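Local structure of sulfotransferase (Mus musculus, 5X2B) at residues Thr88-Asn91 against Tyr92-Pro96; Val97-Gln101 against Lys102-Ile106; Asp260-Phe263 against Thr264-Met267. The protein probably transfers sulfuryl groups to acceptor molecules as a sulfotransferase of the sulfotransferase 1 family, here holding adenosine-3'-5'-diphosphate. One frame throughout, in Å; residues are numbered along the deposited sequence. Where two conformers were deposited one is given.

Contact 1. Residues Thr88-Asn91 against Tyr92-Pro96; sequences THLN and YEMLP
Met94 lays its terminal methyl above one face of the Asn91 carboxamide, off centre: CE is 3.3 Å from Asn91 CG and 3.1 Å from Asn91 OD1, and the two side chains run at about a right angle. Leu90 meets the same methyl from another direction, its CD2 4.0 Å from Met94 CE, which makes an apolar link beside the polar turn. The bend of Met94 at its last torsion (chi3 -52°) brings CE back to the carboxamide.

Asn91 holds the turn through two oxygens. Its side-chain OD1 accepts from Met94 N at 2.8 Å, with the donor tilted about 20° from the carbonyl plane. Its main-chain O accepts from Leu95 N at 3.0 Å, the donor lying in the carbonyl plane, and takes a weak bond from Met94 N as well. With chi1 at 65° the carboxamide is tucked between the backbone N and the carbonyl carbon, where OD1 faces the amide of Met94. With an alanine here, that amide would probably be left to its weak bond with the main-chain oxygen, and the Met94 methyl would lose the flat group beneath it.

Upstream, Thr88 OG1 receives Leu90 N at 3.1 Å in an ST turn, and Glu67 engages the same hydroxyl. Toward helix 153-161, the Tyr92 ring meets Trp160 edge-to-face, and it stacks on His163. Residues Tyr92 to Leu95 form a type I beta turn, and Pro96 is the N-cap of the next helix: the connection out of strand 83-88 that opens a beta-alpha-beta crossover of the parallel sheet.

Contact 2. Residues Val97-Gln101 against Lys102-Ile106; sequences VTVKQ and KQCKI
Apolar contact comes from Val99, whose CG1 lies 4.0 Å from Cys104 CB and 4.1 Å from Cys104 SG. The branch stands opposite the backbone N (chi1 175°), which turns it to the segment following the helix; there Ile106 CD1 is a looser neighbour. Phe36 of strand 35-38 touches Val99, Cys104 and Ile106 alike; Val99 and Cys104 thus pack on the central sheet beside Ile106, which is part of it.

Direct backbone hydrogen bonds close the helix. Lys102 N donates to Thr98 O at 3.1 Å, an ordinary i to i+4 bond. Gln103 N reaches Lys100 O at the same length, 3.1 Å, but stands well above the carbonyl plane, 64° out of it, rather than on a lone pair. Gln103 itself has a positive phi of 55°, and the reversal is a Schellman motif that ends helix 97-102 and sends the chain into strand 105-110, the second strand of a beta-alpha-beta crossover.

Water bridging adds a further link across the turn: water 1 donates to Val99 O at 3.0 Å and to Cys104 O at 2.8 Å, joining a carbonyl in the last turn to one in the exit segment. Cys104 O is also bonded by Asn168 ND2.

Among the longer side chains, Lys102 folds back at chi2 and puts its CG 3.4 Å from Thr98 O, alongside the bonded carbonyl. Lys100 extends the other way into a cation-pi contact with the Tyr92 ring; a bond from its NZ to Tyr92 O is less certain, because the place of that oxygen is less sure.

Contact 3. Residues Asp260-Phe263 against Thr264-Met267; sequences DELF and TEKM
Met267 comes over one face of the Phe263 ring, with CG 3.3 Å from the ring centroid and 16° off the ring normal. This is a close CH-pi contact, offset toward the rim; the nearest ring atom, CE1, is 3.2 Å from Met267 CG. The sulfur is farther off, SD standing 5.0 Å from the centroid above the face, a more distant Met-aromatic contact. Phe263 CG points away from its own backbone N (chi1 176°), which carries the ring along the helix toward the residue one turn on. Trp153 and Phe154 of helix 153-161 also touch this ring.

Phe263 lies in the last turn of helix 253-266, and Met267, just past its end, is the first residue to leave helical geometry. Its amide is still gripped by the helix: Met267 N donates to Phe263 O at 2.6 Å, nearly straight in line with the carbonyl.

Leu262 and Lys266 lie side by side and point the same way, with Leu262 CD2 and Lys266 CG nominally 3.1 Å apart, shorter than normal carbon contact, so the exact spacing is doubtful. The ammonium end continues past the leucine to a salt bridge with Asp155. Glu265 crosses Leu262 at a slant, its OE2 3.5 Å from Leu262 CD2.

Thr264 turns its hydroxyl back along the helix, where OG1 donates to Asp260 O at 2.6 Å; Thr264 N donates to that same oxygen from above its carbonyl plane.

How the contacts relate
Contacts 1 and 2 follow each other directly along the chain, their centres about 11 Å apart, and Lys100 joins them: its NZ makes a weak hydrogen bond to Glu93 O at 3.3 Å, so the helix of contact 2 reaches back to the turn of contact 1. Contact 3 stands apart, its centre about 23 Å from that of contact 1 and 30 Å from that of contact 2, with no touch to either. All three lie away from the nucleotide pocket; in contact 1 the Leu90 side chain is about 14 Å from adenosine-3'-5'-diphosphate. From the bound calcium ion, the side chains of Tyr92, Lys100 and Lys266 are about 8, 11 and 14 Å away.

Contact 1. Residues Thr88-Asn91 against Tyr92-Pro96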
loop_
_atom_site.group_PDB
_atom_site.type_symbol
_atom_site.label_atom_id
_atom_site.label_comp_id
_atom_site.label_asym_id
_atom_site.label_seq_id
_atom_site.Cartn_x
_atom_site.Cartn_y
_atom_site.Cartn_z
ATOM N N THR A 88 -0.778 6.358 1.140
ATOM C CA THR A 88 0.367 6.409 2.032
ATOM C C THR A 88 0.871 5.022 2.381
ATOM O O THR A 88 0.127 4.069 2.317
ATOM C CB THR A 88 -0.015 7.117 3.326
ATOM O OG1 THR A 88 1.169 7.425 4.083
ATOM C CG2 THR A 88 -0.950 6.210 4.125
ATOM N N HIS A 89 2.154 4.905 2.715
ATOM C CA HIS A 89 2.633 3.696 3.359
ATOM C C HIS A 89 3.055 3.958 4.793
ATOM O O HIS A 89 3.736 3.130 5.374
ATOM C CB HIS A 89 3.837 3.072 2.643
ATOM C CG HIS A 89 3.577 2.673 1.224
ATOM N ND1 HIS A 89 2.649 1.727 0.875
ATOM C CD2 HIS A 89 4.159 3.073 0.075
ATOM C CE1 HIS A 89 2.649 1.570 -0.436
ATOM N NE2 HIS A 89 3.559 2.374 -0.944
ATOM N N LEU A 90 2.646 5.068 5.380
ATOM C CA LEU A 90 3.078 5.341 6.735
ATOM C C LEU A 90 2.547 4.272 7.626
ATOM O O LEU A 90 1.546 3.640 7.314
ATOM C CB LEU A 90 2.621 6.703 7.236
ATOM C CG LEU A 90 3.337 7.876 6.582
ATOM C CD1 LEU A 90 2.633 9.136 6.920
ATOM C CD2 LEU A 90 4.755 7.945 7.048
ATOM N N ASN A 91 3.245 4.059 8.734
ATOM C CA ASN A 91 2.719 3.229 9.784
ATOM C C ASN A 91 1.756 4.060 10.582
ATOM O O ASN A 91 1.637 5.250 10.368
ATOM C CB ASN A 91 3.827 2.690 10.660
ATOM C CG ASN A 91 4.540 3.767 11.419
ATOM O OD1 ASN A 91 4.102 4.908 11.499
ATOM N ND2 ASN A 91 5.669 3.400 11.997
ATOM N N TYR A 92 1.024 3.413 11.462
ATOM C CA TYR A 92 0.084 4.092 12.295
ATOM C C TYR A 92 0.689 5.311 13.000
ATOM O O TYR A 92 0.245 6.461 12.818
ATOM C CB TYR A 92 -0.488 3.094 13.314
ATOM C CG TYR A 92 -1.734 3.672 13.915
ATOM C CD1 TYR A 92 -2.813 3.960 13.124
ATOM C CD2 TYR A 92 -1.796 4.007 15.247
ATOM C CE1 TYR A 92 -3.926 4.539 13.642
ATOM C CE2 TYR A 92 -2.918 4.580 15.777
ATOM C CZ TYR A 92 -3.971 4.843 14.970
ATOM O OH TYR A 92 -5.095 5.417 15.483
ATOM N N GLU A 93 1.731 5.063 13.785
ATOM C CA GLU A 93 2.322 6.079 14.654
ATOM C C GLU A 93 2.605 7.360 13.931
ATOM O O GLU A 93 2.458 8.452 14.471
ATOM C CB GLU A 93 3.648 5.576 15.172
ATOM C CG GLU A 93 4.570 6.688 15.578
ATOM C CD GLU A 93 4.150 7.286 16.875
ATOM O OE1 GLU A 93 4.509 6.676 17.907
ATOM O OE2 GLU A 93 3.453 8.330 16.884
ATOM N N MET A 94 3.050 7.222 12.695
ATOM C CA MET A 94 3.479 8.373 11.950
ATOM C C MET A 94 2.377 8.948 11.162
ATOM O O MET A 94 2.449 10.046 10.707
ATOM C CB MET A 94 4.621 7.981 11.057
ATOM C CG MET A 94 5.856 7.771 11.894
ATOM S SD MET A 94 7.304 7.337 10.923
ATOM C CE MET A 94 6.581 5.977 10.013
ATOM N N LEU A 95 1.336 8.187 10.996
ATOM C CA LEU A 95 0.130 8.779 10.528
ATOM C C LEU A 95 -0.183 10.000 11.429
ATOM O O LEU A 95 -0.150 9.894 12.658
ATOM C CB LEU A 95 -0.964 7.746 10.626
ATOM C CG LEU A 95 -2.221 8.165 9.878
ATOM C CD1 LEU A 95 -2.096 7.919 8.416
ATOM C CD2 LEU A 95 -3.365 7.407 10.360
ATOM N N PRO A 96 -0.477 11.165 10.818
ATOM C CA PRO A 96 -0.761 12.455 11.436
ATOM C C PRO A 96 -1.848 12.379 12.440
ATOM O O PRO A 96 -2.914 11.897 12.126
ATOM C CB PRO A 96 -1.256 13.284 10.273
ATOM C CG PRO A 96 -0.518 12.757 9.147
ATOM C CD PRO A 96 -0.389 11.310 9.362
#

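Contact 2. Residues Val97-Gln101 against Lys102-Ile106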
loop_
_atom_site.group_PDB
_atom_site.type_symbol
_atom_site.label_atom_id
_atom_site.label_comp_id
_atom_site.label_asym_id
_atom_site.label_seq_id
_atom_site.Cartn_x
_atom_site.Cartn_y
_atom_site.Cartn_z
ATOM N N VAL A 97 -1.589 12.888 13.627
ATOM C CA VAL A 97 -2.534 12.746 14.691
ATOM C C VAL A 97 -3.850 13.223 14.233
ATOM O O VAL A 97 -4.873 12.666 14.526
ATOM C CB VAL A 97 -2.209 13.651 15.804
ATOM C CG1 VAL A 97 -2.206 15.062 15.321
ATOM C CG2 VAL A 97 -3.259 13.470 16.871
ATOM N N THR A 98 -3.807 14.287 13.478
ATOM C CA THR A 98 -4.997 14.983 13.144
ATOM C C THR A 98 -5.898 14.061 12.345
ATOM O O THR A 98 -7.105 14.183 12.347
ATOM C CB THR A 98 -4.611 16.196 12.349
ATOM O OG1 THR A 98 -4.917 17.380 13.110
ATOM C CG2 THR A 98 -5.319 16.217 11.054
ATOM N N VAL A 99 -5.303 13.107 11.655
ATOM C CA VAL A 99 -6.103 12.147 10.910
ATOM C C VAL A 99 -6.741 11.220 11.920
ATOM O O VAL A 99 -7.861 10.722 11.744
ATOM C CB VAL A 99 -5.246 11.289 9.922
ATOM C CG1 VAL A 99 -6.085 10.226 9.248
ATOM C CG2 VAL A 99 -4.650 12.140 8.872
ATOM N N LYS A 100 -6.010 10.967 12.996
ATOM C CA LYS A 100 -6.553 10.079 13.992
ATOM C C LYS A 100 -7.757 10.785 14.603
ATOM O O LYS A 100 -8.812 10.183 14.781
ATOM C CB LYS A 100 -5.467 9.675 14.984
ATOM C CG LYS A 100 -4.390 8.879 14.279
ATOM C CD LYS A 100 -3.176 8.644 15.111
ATOM C CE LYS A 100 -1.996 8.350 14.207
ATOM N NZ LYS A 100 -0.755 8.246 15.031
ATOM N N GLN A 101 -7.603 12.092 14.824
ATOM C CA GLN A 101 -8.582 12.922 15.538
ATOM C C GLN A 101 -9.855 13.041 14.756
ATOM O O GLN A 101 -10.932 12.986 15.306
ATOM C CB GLN A 101 -8.011 14.313 15.823
ATOM C CG GLN A 101 -6.496 14.330 16.130
ATOM C CD GLN A 101 -5.986 15.617 16.823
ATOM O OE1 GLN A 101 -6.017 16.711 16.273
ATOM N NE2 GLN A 101 -5.491 15.454 18.037
ATOM N N LYS A 102 -9.763 13.180 13.458
ATOM C CA LYS A 102 -10.974 13.271 12.667
ATOM C C LYS A 102 -11.653 11.927 12.442
ATOM O O LYS A 102 -12.791 11.882 11.988
ATOM C CB LYS A 102 -10.647 13.862 11.309
ATOM C CG LYS A 102 -10.134 15.256 11.378
ATOM C CD LYS A 102 -11.249 16.182 11.690
ATOM C CE LYS A 102 -10.818 17.584 11.420
ATOM N NZ LYS A 102 -9.714 17.968 12.354
ATOM N N GLN A 103 -10.943 10.837 12.697
ATOM C CA GLN A 103 -11.387 9.508 12.279
ATOM C C GLN A 103 -11.676 9.391 10.783
ATOM O O GLN A 103 -12.675 8.747 10.389
ATOM C CB GLN A 103 -12.666 9.146 13.007
ATOM C CG GLN A 103 -12.450 8.796 14.426
ATOM C CD GLN A 103 -13.729 8.857 15.199
ATOM O OE1 GLN A 103 -14.803 8.969 14.622
ATOM N NE2 GLN A 103 -13.627 8.798 16.512
ATOM N N CYS A 104 -10.844 10.030 9.960
ATOM C CA CYS A 104 -10.966 9.866 8.530
ATOM C C CYS A 104 -10.997 8.393 8.307
ATOM O O CYS A 104 -10.340 7.624 8.997
ATOM C CB CYS A 104 -9.772 10.414 7.753
ATOM S SG CYS A 104 -9.439 12.150 7.982
ATOM N N LYS A 105 -11.794 8.012 7.337
ATOM C CA LYS A 105 -11.873 6.665 6.930
ATOM C C LYS A 105 -10.527 6.178 6.474
ATOM O O LYS A 105 -9.847 6.833 5.715
ATOM C CB LYS A 105 -12.831 6.597 5.774
ATOM C CG LYS A 105 -14.179 7.055 6.164
ATOM C CD LYS A 105 -15.172 6.444 5.254
ATOM C CE LYS A 105 -16.568 6.633 5.756
ATOM N NZ LYS A 105 -17.259 5.351 5.598
ATOM N N ILE A 106 -10.166 4.989 6.890
ATOM C CA ILE A 106 -9.012 4.330 6.313
ATOM C C ILE A 106 -9.397 3.106 5.505
ATOM O O ILE A 106 -10.335 2.399 5.830
ATOM C CB ILE A 106 -8.099 3.890 7.391
ATOM C CG1 ILE A 106 -7.875 5.093 8.281
ATOM C CG2 ILE A 106 -6.776 3.344 6.813
ATOM C CD1 ILE A 106 -7.162 6.200 7.574
HETATM O O HOH W 1 -8.802 7.889 11.298
#

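Contact 3. Residues Asp260-Phe263 against Thr264-Met267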
loop_
_atom_site.group_PDB
_atom_site.type_symbol
_atom_site.label_atom_id
_atom_site.label_comp_id
_atom_site.label_asym_id
_atom_site.label_seq_id
_atom_site.Cartn_x
_atom_site.Cartn_y
_atom_site.Cartn_z
ATOM N N ASP A 260 8.257 -18.923 8.917
ATOM C CA ASP A 260 7.068 -19.375 9.554
ATOM C C ASP A 260 7.194 -19.244 11.050
ATOM O O ASP A 260 6.221 -19.002 11.729
ATOM C CB ASP A 260 6.818 -20.802 9.116
ATOM C CG ASP A 260 6.286 -20.862 7.708
ATOM O OD1 ASP A 260 6.106 -19.769 7.148
ATOM O OD2 ASP A 260 6.023 -21.934 7.153
ATOM N N GLU A 261 8.396 -19.341 11.575
ATOM C CA GLU A 261 8.553 -19.172 13.003
ATOM C C GLU A 261 8.499 -17.735 13.451
ATOM O O GLU A 261 7.892 -17.425 14.469
ATOM C CB GLU A 261 9.859 -19.785 13.421
ATOM C CG GLU A 261 9.826 -21.274 13.233
ATOM C CD GLU A 261 11.057 -21.948 13.817
ATOM O OE1 GLU A 261 11.787 -21.278 14.586
ATOM O OE2 GLU A 261 11.295 -23.132 13.503
ATOM N N LEU A 262 9.143 -16.842 12.719
ATOM C CA LEU A 262 9.021 -15.438 13.057
ATOM C C LEU A 262 7.586 -15.012 12.833
ATOM O O LEU A 262 7.024 -14.224 13.590
ATOM C CB LEU A 262 9.912 -14.567 12.185
ATOM C CG LEU A 262 10.398 -13.254 12.819
ATOM C CD1 LEU A 262 11.136 -12.400 11.801
ATOM C CD2 LEU A 262 9.283 -12.417 13.411
ATOM N N PHE A 263 7.005 -15.505 11.754
ATOM C CA PHE A 263 5.671 -15.105 11.457
ATOM C C PHE A 263 4.758 -15.502 12.585
ATOM O O PHE A 263 3.956 -14.732 13.099
ATOM C CB PHE A 263 5.135 -15.787 10.236
ATOM C CG PHE A 263 3.724 -15.426 9.994
ATOM C CD1 PHE A 263 3.404 -14.351 9.170
ATOM C CD2 PHE A 263 2.707 -16.088 10.678
ATOM C CE1 PHE A 263 2.088 -14.001 8.975
ATOM C CE2 PHE A 263 1.386 -15.746 10.488
ATOM C CZ PHE A 263 1.069 -14.704 9.637
ATOM N N THR A 264 4.857 -16.760 12.922
ATOM C CA THR A 264 4.069 -17.309 13.982
ATOM C C THR A 264 4.410 -16.665 15.319
ATOM O O THR A 264 3.581 -16.623 16.215
ATOM C CB THR A 264 4.362 -18.764 14.099
ATOM O OG1 THR A 264 3.901 -19.429 12.908
ATOM C CG2 THR A 264 3.688 -19.302 15.331
ATOM N N GLU A 265 5.634 -16.179 15.447
ATOM C CA GLU A 265 6.054 -15.460 16.644
ATOM C C GLU A 265 5.473 -14.061 16.670
ATOM O O GLU A 265 5.014 -13.588 17.703
ATOM C CB GLU A 265 7.564 -15.372 16.684
ATOM C CG GLU A 265 8.132 -14.360 17.639
ATOM C CD GLU A 265 9.637 -14.239 17.473
ATOM O OE1 GLU A 265 10.352 -15.064 18.072
ATOM O OE2 GLU A 265 10.112 -13.349 16.727
ATOM N N LYS A 266 5.490 -13.367 15.545
ATOM C CA LYS A 266 4.949 -12.043 15.571
ATOM C C LYS A 266 3.420 -12.082 15.412
ATOM O O LYS A 266 2.722 -11.399 16.133
ATOM C CB LYS A 266 5.630 -11.143 14.530
ATOM C CG LYS A 266 7.082 -10.820 14.827
ATOM C CD LYS A 266 7.308 -9.499 15.610
ATOM C CE LYS A 266 7.892 -8.365 14.714
ATOM N NZ LYS A 266 8.095 -7.013 15.427
ATOM N N MET A 267 2.891 -12.884 14.499
ATOM C CA MET A 267 1.460 -12.782 14.168
ATOM C C MET A 267 0.636 -13.654 15.043
ATOM O O MET A 267 -0.346 -14.237 14.571
ATOM C CB MET A 267 1.228 -13.219 12.732
ATOM C CG MET A 267 2.057 -12.440 11.811
ATOM S SD MET A 267 1.671 -10.775 12.221
ATOM C CE MET A 267 -0.013 -10.794 11.688
#